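Long-range contacts in iron-regulated ABC transporter siderophore-binding protein SirA (Staphylococcus aureus subsp. aureus, PDB 3MWG), which probably binds iron siderophores and delivers them to an ABC transporter for iron uptake: residues E28-K33 with G50-P55; A126-D131 with E270-E275; P197-D202 with K230-L235; V207-N212 with L247-W252. All blocks are in the same frame, centred on the assembly; numbering follows the deposited sequence.

Interaction 1 of 4, residues E28-K33 with G50-P55; sequences ESWTQK and GQEPAP
Glu28 and Trp30 carry most of this contact, meeting Gly50 and the turn that follows it. The backbone N of Glu28 donates to Gly50 O at 2.9 Å along a nearly straight N-H line (174°), in line with the parallel pairing of strands 25-26 and 47-51. One step on, water 1 takes over: it donates to Glu28 O and accepts from Glu52 N. The Glu28 side chain, with CG opposite the backbone N (chi1 -174°), runs alongside that of Gln51, pointing the same way, while Lys33 NZ approaches Glu28 OE2 in a long salt bridge of 3.7 Å. The indole of Trp30 lies crosswise to Glu52, whose OE2 sits at the ring edge 3.8 Å from Trp30 CZ2. Water 2, in the ring plane, accepts from Trp30 NE1 and donates to Glu52 OE2; that carboxylate also forms a salt bridge with Arg74 and accepts from Gln10. At the far end of the indole, Trp30 CH2 rests 3.8 Å from Pro53 CD. Gln51 to Ala54 form a type I beta turn, joining strand 47-51 to the antiparallel edge strand 54-55 of the N-terminal lobe's sheet, in the two-lobed fold of siderophore-binding proteins.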
loop_
_atom_site.group_PDB
_atom_site.type_symbol
_atom_site.label_atom_id
_atom_site.label_comp_id
_atom_site.label_asym_id
_atom_site.label_seq_id
_atom_site.Cartn_x
_atom_site.Cartn_y
_atom_site.Cartn_z
ATOM N N GLU A 28 -12.176 2.938 -10.380
ATOM C CA GLU A 28 -11.535 4.246 -10.439
ATOM C C GLU A 28 -10.392 4.333 -9.421
ATOM O O GLU A 28 -10.502 3.839 -8.282
ATOM C CB GLU A 28 -12.584 5.322 -10.114
ATOM C CG GLU A 28 -12.122 6.749 -10.261
ATOM C CD GLU A 28 -13.233 7.750 -9.957
ATOM O OE1 GLU A 28 -13.567 8.519 -10.871
ATOM O OE2 GLU A 28 -13.777 7.765 -8.824
ATOM N N SER A 29 -9.301 4.980 -9.842
ATOM C CA SER A 29 -8.170 5.287 -8.957
ATOM C C SER A 29 -8.582 6.249 -7.845
ATOM O O SER A 29 -9.512 7.044 -8.009
ATOM C CB SER A 29 -7.028 5.870 -9.767
ATOM O OG SER A 29 -7.432 7.058 -10.451
ATOM N N TRP A 30 -7.906 6.173 -6.702
ATOM C CA TRP A 30 -8.261 7.032 -5.565
ATOM C C TRP A 30 -7.955 8.506 -5.803
ATOM O O TRP A 30 -8.643 9.367 -5.242
ATOM C CB TRP A 30 -7.523 6.586 -4.303
ATOM C CG TRP A 30 -8.055 5.324 -3.712
ATOM C CD1 TRP A 30 -7.423 4.113 -3.679
ATOM C CD2 TRP A 30 -9.334 5.129 -3.091
ATOM N NE1 TRP A 30 -8.227 3.179 -3.055
ATOM C CE2 TRP A 30 -9.400 3.776 -2.683
ATOM C CE3 TRP A 30 -10.420 5.973 -2.808
ATOM C CZ2 TRP A 30 -10.515 3.240 -2.003
ATOM C CZ3 TRP A 30 -11.525 5.441 -2.151
ATOM C CH2 TRP A 30 -11.565 4.082 -1.766
ATOM N N THR A 31 -6.884 8.768 -6.577
ATOM C CA THR A 31 -6.418 10.116 -6.937
ATOM C C THR A 31 -5.937 10.013 -8.375
ATOM O O THR A 31 -5.882 8.899 -8.918
ATOM C CB THR A 31 -5.252 10.636 -6.024
ATOM O OG1 THR A 31 -4.107 9.749 -6.099
ATOM C CG2 THR A 31 -5.698 10.748 -4.594
ATOM N N GLN A 32 -5.598 11.142 -9.003
ATOM C CA GLN A 32 -5.209 11.151 -10.424
ATOM C C GLN A 32 -6.304 10.485 -11.280
ATOM O O GLN A 32 -6.023 9.723 -12.211
ATOM C CB GLN A 32 -3.862 10.440 -10.613
ATOM C CG GLN A 32 -2.741 11.103 -9.824
ATOM C CD GLN A 32 -1.381 10.465 -10.034
ATOM O OE1 GLN A 32 -1.273 9.308 -10.438
ATOM N NE2 GLN A 32 -0.330 11.218 -9.734
ATOM N N LYS A 33 -7.551 10.780 -10.932
ATOM C CA LYS A 33 -8.716 10.089 -11.467
ATOM C C LYS A 33 -8.810 10.322 -12.963
ATOM O O LYS A 33 -8.462 11.390 -13.419
ATOM C CB LYS A 33 -9.978 10.594 -10.771
ATOM C CG LYS A 33 -9.995 10.253 -9.287
ATOM C CD LYS A 33 -11.323 10.638 -8.665
ATOM C CE LYS A 33 -11.438 10.060 -7.273
ATOM N NZ LYS A 33 -12.690 10.611 -6.683
ATOM N N GLY A 50 -16.781 2.218 -11.840
ATOM C CA GLY A 50 -17.255 2.887 -10.637
ATOM C C GLY A 50 -16.161 2.953 -9.578
ATOM O O GLY A 50 -15.012 2.644 -9.837
ATOM N N GLN A 51 -16.548 3.347 -8.378
ATOM C CA GLN A 51 -15.631 3.614 -7.294
ATOM C C GLN A 51 -15.459 2.355 -6.463
ATOM O O GLN A 51 -16.388 1.578 -6.305
ATOM C CB GLN A 51 -16.189 4.753 -6.448
ATOM C CG GLN A 51 -16.510 5.981 -7.331
ATOM C CD GLN A 51 -16.603 7.281 -6.566
ATOM O OE1 GLN A 51 -15.832 8.214 -6.813
ATOM N NE2 GLN A 51 -17.564 7.365 -5.639
ATOM N N GLU A 52 -14.261 2.163 -5.925
ATOM C CA GLU A 52 -13.958 0.963 -5.145
ATOM C C GLU A 52 -14.927 0.657 -3.978
ATOM O O GLU A 52 -15.233 -0.524 -3.738
ATOM C CB GLU A 52 -12.502 1.004 -4.688
ATOM C CG GLU A 52 -12.049 -0.253 -4.001
ATOM C CD GLU A 52 -10.571 -0.248 -3.733
ATOM O OE1 GLU A 52 -9.824 0.026 -4.677
ATOM O OE2 GLU A 52 -10.164 -0.514 -2.591
ATOM N N PRO A 53 -15.430 1.692 -3.256
ATOM C CA PRO A 53 -16.455 1.369 -2.239
ATOM C C PRO A 53 -17.781 0.782 -2.749
ATOM O O PRO A 53 -18.503 0.152 -1.974
ATOM C CB PRO A 53 -16.722 2.728 -1.570
ATOM C CG PRO A 53 -15.409 3.437 -1.670
ATOM C CD PRO A 53 -14.932 3.072 -3.081
ATOM N N ALA A 54 -18.121 1.007 -4.014
ATOM C CA ALA A 54 -19.425 0.573 -4.533
ATOM C C ALA A 54 -19.375 0.500 -6.067
ATOM O O ALA A 54 -19.944 1.350 -6.732
ATOM C CB ALA A 54 -20.566 1.556 -4.051
ATOM N N PRO A 55 -18.681 -0.514 -6.628
ATOM C CA PRO A 55 -18.559 -0.585 -8.067
ATOM C C PRO A 55 -19.945 -0.821 -8.679
ATOM O O PRO A 55 -20.805 -1.410 -8.030
ATOM C CB PRO A 55 -17.644 -1.816 -8.290
ATOM C CG PRO A 55 -17.902 -2.676 -7.078
ATOM C CD PRO A 55 -18.019 -1.651 -5.968
HETATM O O HOH W 1 -12.239 4.241 -6.289
HETATM O O HOH W 2 -7.879 0.565 -1.928
#

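Interaction 2 of 4, residues A126-D131 with E270-E275; sequences AAFQKD and EKLNIE
Phe128 lays one corner of its ring against the end of Ile274: CE1 is 3.7 Å from Ile274 CD1, and the two side chains cross at about a right angle. Leu272 comes to the same ring at its edge, more loosely, with CD1 4.5 Å from Phe128 CZ. The ring is directed there by a chi1 of 177°, which swings CG to the side opposite the backbone N, and Tyr269 meets it edge-to-face from helix 258-271. That helix ends in a Schellman motif, with Asn273 at positive phi, and the motif turns the chain back so that Ile274 and Glu275 run beside the long helix 111-136, which spans the two lobes of this binding-protein fold. Ile274 is forked over the helix: its CD1 branch serves Phe128, whereas CG2 lies 3.7 Å from Asp131 CB. One turn beyond Phe128, Asp131 is buried, and its carboxylate is held by groups flanking the contact, OD2 by Tyr269 OH and OD1 by the backbone N of Gln277. Glu275 O lies 3.5 Å from Asp131 CG; water 3 joins the two backbones, donating to Asp131 O at 2.6 Å and to Glu275 O at 2.8 Å.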
loop_
_atom_site.group_PDB
_atom_site.type_symbol
_atom_site.label_atom_id
_atom_site.label_comp_id
_atom_site.label_asym_id
_atom_site.label_seq_id
_atom_site.Cartn_x
_atom_site.Cartn_y
_atom_site.Cartn_z
ATOM N N ALA A 126 15.533 -9.570 -0.300
ATOM C CA ALA A 126 16.763 -10.165 0.256
ATOM C C ALA A 126 17.975 -9.255 0.052
ATOM O O ALA A 126 18.759 -9.088 0.973
ATOM C CB ALA A 126 17.057 -11.551 -0.318
ATOM N N ALA A 127 18.110 -8.668 -1.143
ATOM C CA ALA A 127 19.216 -7.740 -1.418
ATOM C C ALA A 127 19.111 -6.496 -0.502
ATOM O O ALA A 127 20.123 -6.002 0.027
ATOM C CB ALA A 127 19.262 -7.339 -2.915
ATOM N N PHE A 128 17.895 -6.001 -0.299
ATOM C CA PHE A 128 17.722 -4.852 0.591
ATOM C C PHE A 128 18.140 -5.194 2.025
ATOM O O PHE A 128 18.777 -4.403 2.691
ATOM C CB PHE A 128 16.268 -4.322 0.597
ATOM C CG PHE A 128 16.066 -3.189 1.555
ATOM C CD1 PHE A 128 16.236 -1.858 1.129
ATOM C CD2 PHE A 128 15.738 -3.429 2.901
ATOM C CE1 PHE A 128 16.032 -0.769 2.027
ATOM C CE2 PHE A 128 15.574 -2.347 3.805
ATOM C CZ PHE A 128 15.720 -1.003 3.343
ATOM N N GLN A 129 17.740 -6.354 2.524
ATOM C CA GLN A 129 18.138 -6.737 3.879
ATOM C C GLN A 129 19.660 -6.768 4.024
ATOM O O GLN A 129 20.207 -6.266 4.997
ATOM C CB GLN A 129 17.528 -8.079 4.250
ATOM C CG GLN A 129 16.022 -7.992 4.437
ATOM C CD GLN A 129 15.477 -9.032 5.391
ATOM O OE1 GLN A 129 14.287 -9.344 5.363
ATOM N NE2 GLN A 129 16.339 -9.573 6.243
ATOM N N LYS A 130 20.329 -7.350 3.040
ATOM C CA LYS A 130 21.787 -7.382 3.019
ATOM C C LYS A 130 22.364 -5.973 2.967
ATOM O O LYS A 130 23.237 -5.646 3.764
ATOM C CB LYS A 130 22.291 -8.214 1.850
ATOM C CG LYS A 130 21.944 -9.706 2.050
ATOM C CD LYS A 130 22.253 -10.522 0.807
ATOM C CE LYS A 130 21.347 -11.787 0.719
ATOM N NZ LYS A 130 21.520 -12.644 1.924
ATOM N N ASP A 131 21.855 -5.147 2.059
ATOM C CA ASP A 131 22.350 -3.767 1.936
ATOM C C ASP A 131 22.102 -2.935 3.199
ATOM O O ASP A 131 22.980 -2.170 3.611
ATOM C CB ASP A 131 21.770 -3.058 0.701
ATOM C CG ASP A 131 22.307 -3.618 -0.604
ATOM O OD1 ASP A 131 23.480 -4.051 -0.641
ATOM O OD2 ASP A 131 21.548 -3.624 -1.604
ATOM N N GLU A 270 16.971 5.321 -1.586
ATOM C CA GLU A 270 17.227 6.739 -1.701
ATOM C C GLU A 270 17.009 7.521 -0.399
ATOM O O GLU A 270 17.869 8.299 -0.002
ATOM C CB GLU A 270 16.338 7.285 -2.815
ATOM C CG GLU A 270 16.332 8.783 -2.884
ATOM C CD GLU A 270 15.320 9.267 -3.882
ATOM O OE1 GLU A 270 15.485 8.951 -5.081
ATOM O OE2 GLU A 270 14.356 9.947 -3.457
ATOM N N LYS A 271 15.870 7.331 0.267
ATOM C CA LYS A 271 15.590 8.113 1.498
ATOM C C LYS A 271 16.563 7.798 2.630
ATOM O O LYS A 271 16.938 8.676 3.391
ATOM C CB LYS A 271 14.127 7.965 2.003
ATOM C CG LYS A 271 13.085 8.775 1.204
ATOM C CD LYS A 271 13.420 10.267 1.361
ATOM C CE LYS A 271 12.220 11.166 1.212
ATOM N NZ LYS A 271 12.083 11.734 -0.132
ATOM N N LEU A 272 16.975 6.550 2.736
ATOM C CA LEU A 272 17.904 6.133 3.801
ATOM C C LEU A 272 19.375 6.229 3.351
ATOM O O LEU A 272 20.286 5.983 4.144
ATOM C CB LEU A 272 17.575 4.710 4.237
ATOM C CG LEU A 272 16.182 4.494 4.896
ATOM C CD1 LEU A 272 15.979 3.028 5.229
ATOM C CD2 LEU A 272 16.014 5.355 6.160
ATOM N N ASN A 273 19.581 6.554 2.079
ATOM C CA ASN A 273 20.915 6.667 1.500
ATOM C C ASN A 273 21.700 5.361 1.689
ATOM O O ASN A 273 22.814 5.344 2.238
ATOM C CB ASN A 273 21.662 7.903 2.061
ATOM C CG ASN A 273 22.921 8.257 1.258
ATOM O OD1 ASN A 273 22.947 8.152 0.036
ATOM N ND2 ASN A 273 23.976 8.653 1.958
ATOM N N ILE A 274 21.081 4.262 1.266
ATOM C CA ILE A 274 21.687 2.950 1.399
ATOM C C ILE A 274 22.374 2.604 0.074
ATOM O O ILE A 274 21.742 2.629 -0.999
ATOM C CB ILE A 274 20.648 1.867 1.750
ATOM C CG1 ILE A 274 20.094 2.050 3.178
ATOM C CG2 ILE A 274 21.236 0.473 1.587
ATOM C CD1 ILE A 274 18.799 1.191 3.437
ATOM N N GLU A 275 23.664 2.284 0.130
ATOM C CA GLU A 275 24.336 1.829 -1.096
ATOM C C GLU A 275 23.782 0.461 -1.491
ATOM O O GLU A 275 23.656 -0.414 -0.637
ATOM C CB GLU A 275 25.852 1.736 -0.887
ATOM C CG GLU A 275 26.582 1.302 -2.172
ATOM C CD GLU A 275 27.961 0.722 -1.917
ATOM O OE1 GLU A 275 28.665 1.214 -1.009
ATOM O OE2 GLU A 275 28.336 -0.227 -2.646
HETATM O O HOH W 3 24.631 -1.141 1.915
#

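Interaction 3 of 4, residues P197-D202 with K230-L235; sequences PLMNAD and KEWKNL
Leu235 pushes its two methyl groups toward the 197-202 segment, CD1 against Met199, CD2 against Asn200 and Pro197. CD1 lies 3.7 Å from Met199 CG, the two side chains crossing at about a right angle; CD2 lies 3.8 Å from Asn200 CB and also approaches Pro197 CA. Met199, modelled as selenomethionine, starts with CG wedged between its own backbone N and carbonyl carbon (chi1 72°), and an extended chi2 (-173°) then puts the selenium beside the indole of Trp232. There it makes a Met-aromatic contact at the edge of the ring: SE is 3.8 Å from Trp232 CZ3 and 5.0 Å from the centroid of the six-membered ring, 81° off the ring normal. Trp232 and Met199 also cross nearly at a right angle, although the tryptophan leaves its helix on the side turned from this segment; it is the CE3-CZ3 edge of its six-membered ring that meets the selenium. Asn200 slides past Leu235 in the opposite direction. Its OD1 comes within 3.5 Å of Leu235 CA and accepts a hydrogen bond from the next backbone N, that of Asp236, so the amide oxygen meets the start of helix 236-239, for which Leu235 is the N-cap residue. Met199 also packs on Leu190 and Ile156 of the sheet, and Met199 O accepts from Ser145 OG. The arrangement is hydrophobic packing in the C-terminal lobe of an alpha/beta binding-protein fold: the 3-10 turn leading to strand 203-208 packs on both the sheet and the end of helix 230-234.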
loop_
_atom_site.group_PDB
_atom_site.type_symbol
_atom_site.label_atom_id
_atom_site.label_comp_id
_atom_site.label_asym_id
_atom_site.label_seq_id
_atom_site.Cartn_x
_atom_site.Cartn_y
_atom_site.Cartn_z
ATOM N N PRO A 197 3.833 8.834 21.524
ATOM C CA PRO A 197 4.866 7.783 21.733
ATOM C C PRO A 197 4.587 6.435 21.018
ATOM O O PRO A 197 5.528 5.643 20.803
ATOM C CB PRO A 197 4.883 7.586 23.271
ATOM C CG PRO A 197 4.468 8.961 23.827
ATOM C CD PRO A 197 3.450 9.497 22.792
ATOM N N LEU A 198 3.326 6.187 20.650
ATOM C CA LEU A 198 2.970 4.972 19.904
ATOM C C LEU A 198 3.704 4.905 18.542
ATOM O O LEU A 198 3.953 3.834 17.993
ATOM C CB LEU A 198 1.445 4.896 19.715
ATOM C CG LEU A 198 0.807 3.636 19.145
ATOM C CD1 LEU A 198 1.247 2.367 19.913
ATOM C CD2 LEU A 198 -0.735 3.789 19.112
HETATM N N MSE A 199 4.101 6.056 18.024
HETATM C CA MSE A 199 4.836 6.075 16.755
HETATM C C MSE A 199 6.351 6.106 16.943
HETATM O O MSE A 199 7.091 6.195 15.972
HETATM C CB MSE A 199 4.334 7.224 15.869
HETATM C CG MSE A 199 4.768 8.607 16.357
HETATM SE SE MSE A 199 3.942 10.120 15.339
HETATM C CE MSE A 199 2.076 9.801 15.583
ATOM N N ASN A 200 6.828 5.999 18.179
ATOM C CA ASN A 200 8.278 5.939 18.396
ATOM C C ASN A 200 8.979 4.856 17.541
ATOM O O ASN A 200 8.464 3.765 17.309
ATOM C CB ASN A 200 8.659 5.832 19.890
ATOM C CG ASN A 200 10.094 6.277 20.155
ATOM O OD1 ASN A 200 10.602 7.190 19.492
ATOM N ND2 ASN A 200 10.779 5.594 21.089
ATOM N N ALA A 201 10.150 5.199 17.035
ATOM C CA ALA A 201 10.847 4.329 16.108
ATOM C C ALA A 201 12.261 4.876 15.962
ATOM O O ALA A 201 12.530 6.006 16.382
ATOM C CB ALA A 201 10.118 4.299 14.755
ATOM N N ASP A 202 13.163 4.056 15.417
ATOM C CA ASP A 202 14.477 4.552 15.064
ATOM C C ASP A 202 14.371 5.367 13.790
ATOM O O ASP A 202 15.157 6.285 13.600
ATOM C CB ASP A 202 15.480 3.420 14.881
ATOM C CG ASP A 202 15.554 2.546 16.078
ATOM O OD1 ASP A 202 15.630 3.094 17.205
ATOM O OD2 ASP A 202 15.468 1.314 15.903
ATOM N N LYS A 230 5.902 18.684 21.941
ATOM C CA LYS A 230 7.043 18.202 22.690
ATOM C C LYS A 230 7.172 16.676 22.606
ATOM O O LYS A 230 8.286 16.150 22.671
ATOM C CB LYS A 230 7.024 18.708 24.152
ATOM C CG LYS A 230 5.870 18.190 25.017
ATOM C CD LYS A 230 5.998 18.691 26.464
ATOM C CE LYS A 230 5.199 17.836 27.431
ATOM N NZ LYS A 230 3.740 17.816 27.081
ATOM N N GLU A 231 6.039 15.976 22.456
ATOM C CA GLU A 231 6.051 14.513 22.315
ATOM C C GLU A 231 6.740 14.127 21.012
ATOM O O GLU A 231 7.620 13.271 21.004
ATOM C CB GLU A 231 4.637 13.951 22.343
ATOM C CG GLU A 231 3.894 14.186 23.657
ATOM C CD GLU A 231 3.200 15.547 23.728
ATOM O OE1 GLU A 231 3.338 16.387 22.813
ATOM O OE2 GLU A 231 2.509 15.782 24.721
ATOM N N TRP A 232 6.366 14.778 19.918
ATOM C CA TRP A 232 7.025 14.534 18.625
ATOM C C TRP A 232 8.528 14.783 18.751
ATOM O O TRP A 232 9.342 13.988 18.286
ATOM C CB TRP A 232 6.427 15.416 17.526
ATOM C CG TRP A 232 7.173 15.366 16.205
ATOM C CD1 TRP A 232 8.181 16.191 15.806
ATOM C CD2 TRP A 232 6.940 14.459 15.107
ATOM N NE1 TRP A 232 8.587 15.860 14.533
ATOM C CE2 TRP A 232 7.852 14.796 14.087
ATOM C CE3 TRP A 232 6.068 13.388 14.902
ATOM C CZ2 TRP A 232 7.914 14.107 12.871
ATOM C CZ3 TRP A 232 6.131 12.693 13.685
ATOM C CH2 TRP A 232 7.049 13.062 12.690
ATOM N N LYS A 233 8.882 15.872 19.443
ATOM C CA LYS A 233 10.279 16.254 19.599
ATOM C C LYS A 233 11.024 15.274 20.513
ATOM O O LYS A 233 12.239 15.199 20.450
ATOM C CB LYS A 233 10.415 17.715 20.083
ATOM C CG LYS A 233 9.911 18.774 19.074
ATOM C CD LYS A 233 10.251 20.194 19.566
ATOM C CE LYS A 233 9.641 21.282 18.704
ATOM N NZ LYS A 233 9.789 20.976 17.253
ATOM N N ASN A 234 10.305 14.504 21.332
ATOM C CA ASN A 234 10.962 13.465 22.168
ATOM C C ASN A 234 11.071 12.067 21.501
ATOM O O ASN A 234 11.656 11.111 22.074
ATOM C CB ASN A 234 10.263 13.357 23.526
ATOM C CG ASN A 234 11.114 12.658 24.572
ATOM O OD1 ASN A 234 10.665 11.718 25.222
ATOM N ND2 ASN A 234 12.357 13.094 24.726
ATOM N N LEU A 235 10.507 11.932 20.291
ATOM C CA LEU A 235 10.599 10.655 19.583
ATOM C C LEU A 235 12.073 10.411 19.231
ATOM O O LEU A 235 12.787 11.354 18.890
ATOM C CB LEU A 235 9.719 10.643 18.336
ATOM C CG LEU A 235 8.208 10.737 18.582
ATOM C CD1 LEU A 235 7.476 10.909 17.248
ATOM C CD2 LEU A 235 7.693 9.501 19.270
#

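Interaction 4 of 4, residues V207-N212 with L247-W252; sequences VKSDPN and LDEITW
Lys208 N donates to Leu247 O at 2.9 Å, and Asp210 N donates to Glu249 OE2, also at 2.9 Å. The first bond belongs to the parallel pairing of strands 203-208 and 243-248, neighbours at one side of the C-terminal lobe's sheet in this alpha/beta binding-protein fold; the second follows further along the chain. It is bent (144° at the hydrogen) and reaches the carboxylate from well above its plane. Glu249 gets there by holding CG between its backbone N and carbonyl carbon (chi1 71°) and then extending along the other chain, its CB 3.3 Å from Lys208 O. Water 4 closes the gap between the backbones, donating to Lys208 O and accepting from Glu249 N. Two local turns follow: Asp210 OD1 accepts from Asn212 N in an Asx turn, and Asp248 OD1 caps the helix that follows by accepting from Ile250 N at 3.0 Å. Ser209 OG bonds to Asn148, on the strand flanking 203-208. Inward, Val207 divides its methyls, CG1 lying across Glu249 and CG2 against the base of Trp252. The indole itself bonds through NE1 to Asp267 of helix 258-271. Over one of its faces, near the rim, Leu247 CD1 stands 3.8 Å above the ring plane.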
loop_
_atom_site.group_PDB
_atom_site.type_symbol
_atom_site.label_atom_id
_atom_site.label_comp_id
_atom_site.label_asym_id
_atom_site.label_seq_id
_atom_site.Cartn_x
_atom_site.Cartn_y
_atom_site.Cartn_z
ATOM N N VAL A 207 4.165 9.775 5.205
ATOM C CA VAL A 207 3.506 9.647 3.926
ATOM C C VAL A 207 2.673 10.885 3.694
ATOM O O VAL A 207 1.830 11.239 4.507
ATOM C CB VAL A 207 2.609 8.382 3.848
ATOM C CG1 VAL A 207 1.866 8.350 2.494
ATOM C CG2 VAL A 207 3.452 7.130 4.024
ATOM N N LYS A 208 2.908 11.533 2.569
ATOM C CA LYS A 208 2.196 12.743 2.208
ATOM C C LYS A 208 0.831 12.514 1.552
ATOM O O LYS A 208 0.720 11.824 0.550
ATOM C CB LYS A 208 3.090 13.581 1.297
ATOM C CG LYS A 208 3.428 14.923 1.911
ATOM C CD LYS A 208 2.247 15.878 1.775
ATOM C CE LYS A 208 2.375 16.772 0.535
ATOM N NZ LYS A 208 1.117 17.564 0.329
ATOM N N SER A 209 -0.208 13.105 2.115
ATOM C CA SER A 209 -1.533 13.050 1.484
ATOM C C SER A 209 -1.560 13.922 0.223
ATOM O O SER A 209 -0.897 14.963 0.176
ATOM C CB SER A 209 -2.626 13.515 2.460
ATOM O OG SER A 209 -3.001 12.475 3.355
ATOM N N ASP A 210 -2.303 13.479 -0.786
ATOM C CA ASP A 210 -2.582 14.253 -2.015
ATOM C C ASP A 210 -2.459 15.768 -1.754
ATOM O O ASP A 210 -3.282 16.344 -1.048
ATOM C CB ASP A 210 -3.991 13.874 -2.525
ATOM C CG ASP A 210 -4.424 14.624 -3.800
ATOM O OD1 ASP A 210 -3.612 15.355 -4.418
ATOM O OD2 ASP A 210 -5.612 14.477 -4.181
ATOM N N PRO A 211 -1.401 16.410 -2.291
ATOM C CA PRO A 211 -1.283 17.864 -2.126
ATOM C C PRO A 211 -2.395 18.642 -2.841
ATOM O O PRO A 211 -2.642 19.790 -2.494
ATOM C CB PRO A 211 0.089 18.190 -2.734
ATOM C CG PRO A 211 0.417 17.028 -3.612
ATOM C CD PRO A 211 -0.229 15.833 -2.972
ATOM N N ASN A 212 -3.070 18.014 -3.804
ATOM C CA ASN A 212 -4.204 18.659 -4.506
ATOM C C ASN A 212 -5.557 18.484 -3.810
ATOM O O ASN A 212 -6.556 19.043 -4.263
ATOM C CB ASN A 212 -4.343 18.153 -5.947
ATOM C CG ASN A 212 -3.134 18.454 -6.812
ATOM O OD1 ASN A 212 -3.012 17.889 -7.901
ATOM N ND2 ASN A 212 -2.245 19.342 -6.353
ATOM N N LEU A 247 6.811 11.149 1.275
ATOM C CA LEU A 247 6.643 9.906 0.555
ATOM C C LEU A 247 5.317 9.924 -0.187
ATOM O O LEU A 247 4.276 10.304 0.370
ATOM C CB LEU A 247 6.750 8.718 1.481
ATOM C CG LEU A 247 8.137 8.680 2.164
ATOM C CD1 LEU A 247 8.067 7.876 3.445
ATOM C CD2 LEU A 247 9.253 8.197 1.227
ATOM N N ASP A 248 5.389 9.528 -1.446
ATOM C CA ASP A 248 4.248 9.473 -2.334
ATOM C C ASP A 248 3.213 8.466 -1.813
ATOM O O ASP A 248 3.513 7.289 -1.711
ATOM C CB ASP A 248 4.729 9.027 -3.720
ATOM C CG ASP A 248 3.726 9.351 -4.813
ATOM O OD1 ASP A 248 2.497 9.230 -4.590
ATOM O OD2 ASP A 248 4.177 9.772 -5.896
ATOM N N GLU A 249 1.990 8.923 -1.528
ATOM C CA GLU A 249 0.947 8.030 -0.999
ATOM C C GLU A 249 0.470 6.986 -2.014
ATOM O O GLU A 249 -0.087 5.968 -1.628
ATOM C CB GLU A 249 -0.269 8.810 -0.450
ATOM C CG GLU A 249 -1.119 9.481 -1.521
ATOM C CD GLU A 249 -2.430 10.064 -0.964
ATOM O OE1 GLU A 249 -2.844 9.695 0.170
ATOM O OE2 GLU A 249 -3.041 10.865 -1.689
ATOM N N ILE A 250 0.671 7.235 -3.300
ATOM C CA ILE A 250 0.285 6.246 -4.314
ATOM C C ILE A 250 1.149 4.983 -4.153
ATOM O O ILE A 250 0.639 3.868 -4.094
ATOM C CB ILE A 250 0.394 6.840 -5.741
ATOM C CG1 ILE A 250 -0.639 7.954 -5.927
ATOM C CG2 ILE A 250 0.186 5.770 -6.791
ATOM C CD1 ILE A 250 -0.513 8.714 -7.251
ATOM N N THR A 251 2.461 5.177 -4.070
ATOM C CA THR A 251 3.420 4.084 -3.854
ATOM C C THR A 251 3.297 3.488 -2.449
ATOM O O THR A 251 3.365 2.256 -2.271
ATOM C CB THR A 251 4.877 4.634 -4.051
ATOM O OG1 THR A 251 5.024 5.109 -5.394
ATOM C CG2 THR A 251 5.958 3.542 -3.752
ATOM N N TRP A 252 3.094 4.340 -1.447
ATOM C CA TRP A 252 3.186 3.907 -0.045
ATOM C C TRP A 252 1.857 3.361 0.506
ATOM O O TRP A 252 1.825 2.739 1.572
ATOM C CB TRP A 252 3.759 5.066 0.810
ATOM C CG TRP A 252 5.238 5.133 0.647
ATOM C CD1 TRP A 252 5.928 5.537 -0.456
ATOM C CD2 TRP A 252 6.214 4.684 1.595
ATOM N NE1 TRP A 252 7.299 5.383 -0.248
ATOM C CE2 TRP A 252 7.491 4.861 1.004
ATOM C CE3 TRP A 252 6.133 4.152 2.889
ATOM C CZ2 TRP A 252 8.683 4.508 1.658
ATOM C CZ3 TRP A 252 7.339 3.810 3.549
ATOM C CH2 TRP A 252 8.585 3.994 2.919
HETATM O O HOH W 4 1.736 12.088 -1.763
#

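Interactions 2 and 3 are buried and mainly apolar, each with an aliphatic side chain at its middle and an aromatic ring taking part, whereas interaction 1 lies at the surface and relies on backbone bonding, charged groups and water. Interaction 4, partly buried, combines both characters: strand pairing and a carboxylate bond on one side, valine against tryptophan on the other. It is also nearest the chain's centre and touches two of the others. Thr31 and Gln32 of interaction 1 pack on Glu249, Asp210 and Ile250 across the two lobes, and Lys271 of interaction 2 packs on Leu247. Interactions 3 and 4 lie at opposite ends of strand 203-208, their centres 22 Å apart, with segments alternating along the chain.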